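Local coordinates for hypothetical protein TTHA0303 (Thermus thermophilus, PDB 2YQY) that is of unknown function but adopts the four-helix bundle of the DinB-like superfamily, with an exposed histidine triad that could serve as a metal-binding site, at residues A55-E58 against D59-R63; A153-E156 against A157-K161. All coordinates share one frame; numbering follows the deposited sequence.

Overall arrangement
How a helix bundle can combine a charged interior with a surface cluster of histidines is illustrated by two successive helical sites. Contact 1 lies midway along helix 47-71 and contact 2, later in the chain, on helix 153-165; their centres are about 14 Å apart. The two helices pack side by side, and V57 CG2 of contact 1 meets H155 CE1 of contact 2 at 3.4 Å. Inside, E58 and E156 bring their carboxylates near one another, and R117 of helix 106-126 forms salt bridges with both, tying three helices together. Elsewhere on these helices the ring of H53 of helix 47-71 meets those of H155 and H159, consistent with the exposed histidine triad for which this protein is noted.

Contact 1: A55-E58 against D59-R63; sequences ALVE and DSTAR
D59, S60, T61 and A62 give their backbone N-H groups to the carbonyls of A55, L56, V57 and E58 in turn, the unbroken i to i+4 ladder of an alpha-helix, as in D59 N to A55 O at 3.0 Å. The third rung is doubled. T61 OG1 donates to V57 O at 2.7 Å while T61 N reaches the same oxygen at 2.8 Å, and the two donors arrive from opposite faces of the carbonyl plane. With OG1 set beside its own backbone N and anti to the carbonyl carbon (chi1 -59°), the hydroxyl is turned back toward the preceding turn. V57 CG1 lies 4.1 Å from T61 OG1, the nearest approach of these two branched side chains. One turn on from its own position, D59 meets R63: R63 NE donates to D59 OD2 at 2.7 Å on the syn side, in a salt bridge. OD2 lies nearly in the guanidinium plane, but NE approaches from 31° out of the carboxylate plane, and NH2 adds weak bonds to both carboxylate oxygens. E58 points elsewhere, its buried carboxylate forming a salt bridge with R117 of helix 106-126. Polarity is thus handled in three ways: the threonine hydroxyl is satisfied by the backbone, an aspartate-arginine pair probably balances charge within the helix, and the charge of E58 is probably compensated by an arginine from another helix.

Contact 2: A153-E156 against A157-K161; sequences AYHE and AHHLK
A157, H158, H159 and L160 bond through their backbone N-H groups to the carbonyls of A153, Y154, H155 and E156, forming regular alpha-helical turns in which H158 N lies 2.8 Å from Y154 O. Across one such turn the imidazoles of H155 and H159 make an offset edge-to-face pair, with ring centroids 4.5 Å apart and planes at 70°. H159 supplies the edge: its CD2 stands over one face of H155, displaced toward the rim, and comes within 3.2 Å of H155 NE2. The same CD2 also lies 3.2 Å from H155 O. H155 CG beside its carbonyl carbon (chi1 -174°) and H159 CG beside its backbone N (chi1 -72°) let the two rings meet over one helical turn. H158 CD2 lies over the centre of one H159 face. An alanine at H155 is likely to leave the edge of H159 without the ring face it packs on and to open a gap beside V57. E156 extends its buried carboxylate inward instead, to S20 and to salt bridges with R21 and R117. H155, E156 and H159 follow an HExxH spacing, the histidines on one face of the helix and no metal bound to them here. The NE2 atoms of H155 and H159 approach to 3.2 Å, and the ring of H53 packs against both imidazoles, consistent with a possible metal site like those of DinB-like relatives, while the glutamate is engaged in the bundle interior.

Contact 1: A55-E58 against D59-R63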
loop_
_atom_site.group_PDB
_atom_site.type_symbol
_atom_site.label_atom_id
_atom_site.label_comp_id
_atom_site.label_asym_id
_atom_site.label_seq_id
_atom_site.Cartn_x
_atom_site.Cartn_y
_atom_site.Cartn_z
ATOM N N ALA A 55 -4.566 -1.692 -0.273
ATOM C CA ALA A 55 -4.351 -3.119 -0.248
ATOM C C ALA A 55 -4.069 -3.699 -1.654
ATOM O O ALA A 55 -3.142 -4.511 -1.818
ATOM C CB ALA A 55 -5.563 -3.834 0.403
ATOM N N LEU A 56 -4.860 -3.327 -2.663
ATOM C CA LEU A 56 -4.664 -3.930 -4.021
ATOM C C LEU A 56 -3.268 -3.522 -4.581
ATOM O O LEU A 56 -2.545 -4.345 -5.187
ATOM C CB LEU A 56 -5.787 -3.534 -4.981
ATOM C CG LEU A 56 -7.159 -4.063 -4.531
ATOM C CD1 LEU A 56 -8.335 -3.533 -5.411
ATOM C CD2 LEU A 56 -7.147 -5.607 -4.457
ATOM N N VAL A 57 -2.881 -2.275 -4.343
ATOM C CA VAL A 57 -1.603 -1.803 -4.846
ATOM C C VAL A 57 -0.451 -2.530 -4.131
ATOM O O VAL A 57 0.571 -2.828 -4.765
ATOM C CB VAL A 57 -1.490 -0.261 -4.789
ATOM C CG1 VAL A 57 -0.047 0.215 -5.084
ATOM C CG2 VAL A 57 -2.515 0.399 -5.795
ATOM N N GLU A 58 -0.595 -2.832 -2.846
ATOM C CA GLU A 58 0.457 -3.590 -2.141
ATOM C C GLU A 58 0.520 -5.021 -2.642
ATOM O O GLU A 58 1.581 -5.585 -2.767
ATOM C CB GLU A 58 0.211 -3.657 -0.641
ATOM C CG GLU A 58 0.269 -2.305 0.004
ATOM C CD GLU A 58 0.839 -2.294 1.414
ATOM O OE1 GLU A 58 0.831 -3.339 2.125
ATOM O OE2 GLU A 58 1.265 -1.195 1.807
ATOM N N ASP A 59 -0.636 -5.598 -2.950
ATOM C CA ASP A 59 -0.661 -6.938 -3.538
ATOM C C ASP A 59 0.068 -6.960 -4.884
ATOM O O ASP A 59 0.905 -7.809 -5.133
ATOM C CB ASP A 59 -2.092 -7.456 -3.676
ATOM C CG ASP A 59 -2.144 -8.828 -4.296
ATOM O OD1 ASP A 59 -2.034 -9.812 -3.544
ATOM O OD2 ASP A 59 -2.281 -8.934 -5.535
ATOM N N SER A 60 -0.258 -5.984 -5.720
ATOM C CA SER A 60 0.287 -5.835 -7.051
ATOM C C SER A 60 1.829 -5.629 -6.950
ATOM O O SER A 60 2.638 -6.327 -7.640
ATOM C CB SER A 60 -0.427 -4.640 -7.673
ATOM O OG SER A 60 0.038 -4.425 -8.960
ATOM N N THR A 61 2.239 -4.744 -6.036
ATOM C CA THR A 61 3.687 -4.490 -5.774
ATOM C C THR A 61 4.429 -5.755 -5.403
ATOM O O THR A 61 5.542 -6.049 -5.913
ATOM C CB THR A 61 3.863 -3.465 -4.633
ATOM O OG1 THR A 61 3.213 -2.245 -5.020
ATOM C CG2 THR A 61 5.383 -3.193 -4.357
ATOM N N ALA A 62 3.811 -6.522 -4.507
ATOM C CA ALA A 62 4.389 -7.806 -4.077
ATOM C C ALA A 62 4.593 -8.758 -5.261
ATOM O O ALA A 62 5.615 -9.431 -5.354
ATOM C CB ALA A 62 3.525 -8.432 -3.032
ATOM N N ARG A 63 3.632 -8.816 -6.183
ATOM C CA ARG A 63 3.798 -9.654 -7.385
ATOM C C ARG A 63 4.899 -9.132 -8.319
ATOM O O ARG A 63 5.581 -9.911 -8.973
ATOM C CB ARG A 63 2.475 -9.744 -8.158
ATOM C CG ARG A 63 1.355 -10.325 -7.317
ATOM C CD ARG A 63 0.021 -10.463 -8.084
ATOM N NE ARG A 63 -1.022 -10.676 -7.093
ATOM C CZ ARG A 63 -1.281 -11.854 -6.534
ATOM N NH1 ARG A 63 -0.634 -12.943 -6.931
ATOM N NH2 ARG A 63 -2.226 -11.959 -5.606
#

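Contact 2: A153-E156 against A157-K161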
loop_
_atom_site.group_PDB
_atom_site.type_symbol
_atom_site.label_atom_id
_atom_site.label_comp_id
_atom_site.label_asym_id
_atom_site.label_seq_id
_atom_site.Cartn_x
_atom_site.Cartn_y
_atom_site.Cartn_z
ATOM N N ALA A 153 5.609 2.837 -0.274
ATOM C CA ALA A 153 5.665 3.734 0.909
ATOM C C ALA A 153 4.966 5.083 0.613
ATOM O O ALA A 153 4.159 5.535 1.413
ATOM C CB ALA A 153 7.085 3.947 1.364
ATOM N N TYR A 154 5.298 5.719 -0.502
ATOM C CA TYR A 154 4.685 6.999 -0.907
ATOM C C TYR A 154 3.187 6.808 -1.130
ATOM O O TYR A 154 2.386 7.663 -0.784
ATOM C CB TYR A 154 5.381 7.567 -2.162
ATOM C CG TYR A 154 4.789 8.883 -2.669
ATOM C CD1 TYR A 154 4.434 9.903 -1.801
ATOM C CD2 TYR A 154 4.605 9.103 -4.029
ATOM C CE1 TYR A 154 3.881 11.108 -2.279
ATOM C CE2 TYR A 154 4.057 10.291 -4.513
ATOM C CZ TYR A 154 3.703 11.278 -3.644
ATOM O OH TYR A 154 3.168 12.456 -4.136
ATOM N N HIS A 155 2.821 5.679 -1.715
ATOM C CA HIS A 155 1.406 5.426 -2.037
ATOM C C HIS A 155 0.537 5.403 -0.769
ATOM O O HIS A 155 -0.487 6.062 -0.701
ATOM C CB HIS A 155 1.249 4.085 -2.786
ATOM C CG HIS A 155 -0.143 3.838 -3.266
ATOM N ND1 HIS A 155 -0.916 2.790 -2.816
ATOM C CD2 HIS A 155 -0.897 4.498 -4.170
ATOM C CE1 HIS A 155 -2.095 2.828 -3.412
ATOM N NE2 HIS A 155 -2.107 3.849 -4.245
ATOM N N GLU A 156 0.931 4.598 0.206
ATOM C CA GLU A 156 0.204 4.567 1.457
ATOM C C GLU A 156 0.246 5.908 2.179
ATOM O O GLU A 156 -0.799 6.323 2.740
ATOM C CB GLU A 156 0.684 3.468 2.383
ATOM C CG GLU A 156 -0.227 3.359 3.618
ATOM C CD GLU A 156 0.051 2.127 4.411
ATOM O OE1 GLU A 156 1.180 1.985 4.944
ATOM O OE2 GLU A 156 -0.868 1.289 4.500
ATOM N N ALA A 157 1.398 6.610 2.149
ATOM C CA ALA A 157 1.474 7.920 2.814
ATOM C C ALA A 157 0.483 8.905 2.163
ATOM O O ALA A 157 -0.252 9.637 2.827
ATOM C CB ALA A 157 2.928 8.481 2.815
ATOM N N HIS A 158 0.455 8.894 0.845
ATOM C CA HIS A 158 -0.433 9.766 0.102
ATOM C C HIS A 158 -1.927 9.522 0.471
ATOM O O HIS A 158 -2.696 10.481 0.743
ATOM C CB HIS A 158 -0.230 9.557 -1.396
ATOM C CG HIS A 158 -1.273 10.243 -2.215
ATOM N ND1 HIS A 158 -1.123 11.531 -2.681
ATOM C CD2 HIS A 158 -2.510 9.841 -2.593
ATOM C CE1 HIS A 158 -2.220 11.894 -3.324
ATOM N NE2 HIS A 158 -3.083 10.892 -3.275
ATOM N N HIS A 159 -2.334 8.249 0.506
ATOM C CA HIS A 159 -3.769 7.942 0.755
ATOM C C HIS A 159 -4.147 8.150 2.211
ATOM O O HIS A 159 -5.222 8.635 2.509
ATOM C CB HIS A 159 -4.139 6.559 0.217
ATOM C CG HIS A 159 -4.184 6.537 -1.289
ATOM N ND1 HIS A 159 -5.157 7.196 -2.003
ATOM C CD2 HIS A 159 -3.303 6.069 -2.205
ATOM C CE1 HIS A 159 -4.901 7.098 -3.297
ATOM N NE2 HIS A 159 -3.787 6.399 -3.443
ATOM N N LEU A 160 -3.237 7.818 3.115
ATOM C CA LEU A 160 -3.418 8.166 4.526
ATOM C C LEU A 160 -3.621 9.683 4.729
ATOM O O LEU A 160 -4.544 10.111 5.401
ATOM C CB LEU A 160 -2.207 7.669 5.333
ATOM C CG LEU A 160 -2.136 8.040 6.822
ATOM C CD1 LEU A 160 -3.341 7.424 7.585
ATOM C CD2 LEU A 160 -0.769 7.616 7.388
ATOM N N LYS A 161 -2.740 10.488 4.146
ATOM C CA LYS A 161 -2.875 11.945 4.180
ATOM C C LYS A 161 -4.233 12.460 3.657
ATOM O O LYS A 161 -4.829 13.393 4.244
ATOM C CB LYS A 161 -1.733 12.569 3.390
ATOM C CG LYS A 161 -1.289 13.891 3.869
ATOM C CD LYS A 161 -0.043 14.291 3.104
ATOM C CE LYS A 161 1.174 13.478 3.523
ATOM N NZ LYS A 161 2.172 14.356 4.208
#